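Local coordinates for dihydrodipicolinate synthase (Bacillus anthracis, PDB 1XKY) that catalyses the condensation of pyruvate with aspartate semialdehyde, the first committed step of the diaminopimelate pathway to lysine, at the interface of chains A and B. Residues are numbered along the deposited sequence; one frame, centred on the assembly and turned at random. Chains: chain A/B, dihydrodipicolinate synthase.

The interface of chains A and B. Residues chain A 55, 59-60, 117, 149; chain B 91, 117-119.
B:Tyr118 reaches out of chain B into chain A, and its hydroxyl OH accepts a hydrogen bond from A:Thr55 OG1 at 2.7 Å. In the dihydrodipicolinate synthase family, TIM-barrel lyases, this is the tyrosine that crosses the tight-dimer interface into the partner's active site; with A:Thr55 and a further active-site tyrosine of chain A it makes up the family's proton-relay triad. Its CG lies anti to the backbone N (chi1 -169°), which sends the ring away from its own loop. A:Tyr117 stacks on one face, the planes 17° apart and the centroids 4.2 Å apart, with CD1 of A:Tyr117 over the centre of the B:Tyr118 ring. That overlap is staggered, since B:Tyr118 CG sits toward the rim of the A:Tyr117 ring. A:Pro60 CG touches B:Tyr118 CD2 at 3.9 Å, off the ring plane toward the face opposite A:Tyr117, while A:Arg149 CB packs near CD1. The two Tyr117 rings touch through their CD2 and CE2 atoms across the two-fold interface. The backbone of B:Tyr118 positions A:Arg149, the conserved active-site arginine, which probably receives the semialdehyde carboxylate: NH1 donates to the B:Tyr118 carbonyl O at 2.9 Å, on a lone pair and within the guanidinium plane, with 158° at H. The arginine chain is extended from CG to NE, and A:Thr55 CG2 rests against one guanidinium face, 3.5 Å above it. Water 3 links NH1 and NH2 of A:Arg149 to B:Asn119 O, and water 2 joins A:Arg149 O to B:Tyr118 N. Farther out, B:Asn91 OD1 lies 3.6 Å from A:Pro60 CB, and its ND2 shares water 1 with A:Pro60 O. B:Asn119 ND2 donates to B:Asn91 O at 2.9 Å, tying the two chain B loops together.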
ATOM      1  N   THR A  55      20.404 -11.358   7.320  1.00 19.22           N
ATOM      2  CA  THR A  55      19.935 -10.013   7.677  1.00 19.43           C
ATOM      3  C   THR A  55      19.960  -9.764   9.195  1.00 18.55           C
ATOM      4  O   THR A  55      20.446  -8.737   9.670  1.00 18.65           O
ATOM      5  CB  THR A  55      18.492  -9.814   7.201  1.00 19.80           C
ATOM      6  OG1 THR A  55      18.320 -10.439   5.916  1.00 21.82           O
ATOM      7  CG2 THR A  55      18.144  -8.317   7.132  1.00 20.28           C
ATOM      8  N   SER A  59      24.394  -8.856   7.965  1.00 14.49           N
ATOM      9  CA  SER A  59      25.140  -9.019   6.709  1.00 14.75           C
ATOM     10  C   SER A  59      25.521  -7.697   6.013  1.00 14.55           C
ATOM     11  O   SER A  59      26.619  -7.603   5.476  1.00 14.70           O
ATOM     12  CB  SER A  59      24.381  -9.933   5.721  1.00 14.90           C
ATOM     13  OG  SER A  59      23.206  -9.333   5.196  1.00 16.00           O
ATOM     14  N   PRO A  60      24.633  -6.677   6.020  1.00 14.54           N
ATOM     15  CA  PRO A  60      25.011  -5.445   5.303  1.00 14.77           C
ATOM     16  C   PRO A  60      26.277  -4.747   5.802  1.00 15.37           C
ATOM     17  O   PRO A  60      26.939  -4.062   5.016  1.00 15.92           O
ATOM     18  CB  PRO A  60      23.793  -4.527   5.507  1.00 14.67           C
ATOM     19  CG  PRO A  60      22.679  -5.448   5.834  1.00 14.49           C
ATOM     20  CD  PRO A  60      23.292  -6.548   6.617  1.00 14.05           C
ATOM     21  N   TYR A 117      17.951  -6.826  -3.344  1.00 14.70           N
ATOM     22  CA  TYR A 117      17.407  -5.578  -2.830  1.00 15.09           C
ATOM     23  C   TYR A 117      17.983  -4.403  -3.613  1.00 15.42           C
ATOM     24  O   TYR A 117      19.009  -4.531  -4.273  1.00 15.70           O
ATOM     25  CB  TYR A 117      17.793  -5.416  -1.347  1.00 14.95           C
ATOM     26  CG  TYR A 117      19.222  -5.835  -1.082  1.00 14.25           C
ATOM     27  CD1 TYR A 117      19.523  -7.134  -0.683  1.00 14.26           C
ATOM     28  CD2 TYR A 117      20.280  -4.946  -1.278  1.00 15.23           C
ATOM     29  CE1 TYR A 117      20.831  -7.531  -0.476  1.00 14.98           C
ATOM     30  CE2 TYR A 117      21.597  -5.337  -1.067  1.00 14.94           C
ATOM     31  CZ  TYR A 117      21.858  -6.633  -0.664  1.00 15.11           C
ATOM     32  OH  TYR A 117      23.151  -7.029  -0.454  1.00 15.85           O
ATOM     33  N   ARG A 149      11.858  -6.033   2.666  1.00 17.27           N
ATOM     34  CA  ARG A 149      13.209  -5.457   2.628  1.00 17.54           C
ATOM     35  C   ARG A 149      13.749  -5.239   1.215  1.00 17.35           C
ATOM     36  O   ARG A 149      14.539  -4.322   0.996  1.00 17.09           O
ATOM     37  CB  ARG A 149      14.188  -6.319   3.421  1.00 17.45           C
ATOM     38  CG  ARG A 149      13.906  -6.323   4.901  1.00 18.54           C
ATOM     39  CD  ARG A 149      14.852  -7.233   5.642  1.00 19.74           C
ATOM     40  NE  ARG A 149      14.553  -7.257   7.069  1.00 21.48           N
ATOM     41  CZ  ARG A 149      15.013  -6.388   7.969  1.00 23.52           C
ATOM     42  NH1 ARG A 149      15.810  -5.379   7.618  1.00 22.07           N
ATOM     43  NH2 ARG A 149      14.657  -6.527   9.241  1.00 25.79           N
TER
ATOM     44  N   ASN B  91      24.237   1.127   2.334  1.00 15.22           N
ATOM     45  CA  ASN B  91      23.553   0.832   3.605  1.00 15.03           C
ATOM     46  C   ASN B  91      24.496   0.474   4.769  1.00 15.16           C
ATOM     47  O   ASN B  91      24.051  -0.004   5.811  1.00 15.11           O
ATOM     48  CB  ASN B  91      22.482  -0.252   3.419  1.00 15.16           C
ATOM     49  CG  ASN B  91      23.047  -1.600   2.958  1.00 14.98           C
ATOM     50  OD1 ASN B  91      22.315  -2.591   2.881  1.00 16.41           O
ATOM     51  ND2 ASN B  91      24.332  -1.645   2.660  1.00 13.90           N
ATOM     52  N   TYR B 117      19.278   1.075   2.201  1.00 15.45           N
ATOM     53  CA  TYR B 117      18.348   0.056   1.739  1.00 15.39           C
ATOM     54  C   TYR B 117      18.569  -1.227   2.519  1.00 15.22           C
ATOM     55  O   TYR B 117      19.641  -1.449   3.116  1.00 14.98           O
ATOM     56  CB  TYR B 117      18.563  -0.231   0.238  1.00 15.17           C
ATOM     57  CG  TYR B 117      20.022  -0.276  -0.144  1.00 14.87           C
ATOM     58  CD1 TYR B 117      20.673   0.874  -0.582  1.00 14.33           C
ATOM     59  CD2 TYR B 117      20.768  -1.447  -0.016  1.00 14.18           C
ATOM     60  CE1 TYR B 117      22.001   0.861  -0.902  1.00 14.08           C
ATOM     61  CE2 TYR B 117      22.109  -1.467  -0.337  1.00 15.26           C
ATOM     62  CZ  TYR B 117      22.715  -0.301  -0.787  1.00 15.51           C
ATOM     63  OH  TYR B 117      24.041  -0.290  -1.113  1.00 16.94           O
ATOM     64  N   TYR B 118      17.540  -2.072   2.500  1.00 15.27           N
ATOM     65  CA  TYR B 118      17.605  -3.448   2.990  1.00 15.28           C
ATOM     66  C   TYR B 118      17.552  -3.559   4.517  1.00 15.11           C
ATOM     67  O   TYR B 118      16.754  -4.323   5.030  1.00 15.02           O
ATOM     68  CB  TYR B 118      18.828  -4.201   2.413  1.00 15.55           C
ATOM     69  CG  TYR B 118      18.823  -5.707   2.662  1.00 16.03           C
ATOM     70  CD1 TYR B 118      17.703  -6.482   2.383  1.00 16.76           C
ATOM     71  CD2 TYR B 118      19.953  -6.353   3.161  1.00 17.98           C
ATOM     72  CE1 TYR B 118      17.694  -7.860   2.617  1.00 17.38           C
ATOM     73  CE2 TYR B 118      19.962  -7.735   3.396  1.00 18.09           C
ATOM     74  CZ  TYR B 118      18.827  -8.478   3.120  1.00 18.28           C
ATOM     75  OH  TYR B 118      18.823  -9.834   3.355  1.00 17.72           O
ATOM     76  N   ASN B 119      18.375  -2.804   5.246  1.00 15.11           N
ATOM     77  CA  ASN B 119      18.420  -2.964   6.710  1.00 14.97           C
ATOM     78  C   ASN B 119      17.417  -2.104   7.497  1.00 15.36           C
ATOM     79  O   ASN B 119      17.346  -2.213   8.722  1.00 16.11           O
ATOM     80  CB  ASN B 119      19.857  -2.832   7.264  1.00 14.59           C
ATOM     81  CG  ASN B 119      20.627  -1.638   6.711  1.00 14.28           C
ATOM     82  OD1 ASN B 119      20.068  -0.748   6.052  1.00 12.87           O
ATOM     83  ND2 ASN B 119      21.933  -1.615   6.991  1.00 12.85           N
TER
HETATM   84  O   HOH W   1      26.258  -3.351   2.530  1.00 21.01           O
HETATM   85  O   HOH W   2      15.070  -1.726   1.062  1.00 26.67           O
HETATM   86  O   HOH W   3      15.514  -3.741  10.451  1.00 31.54           O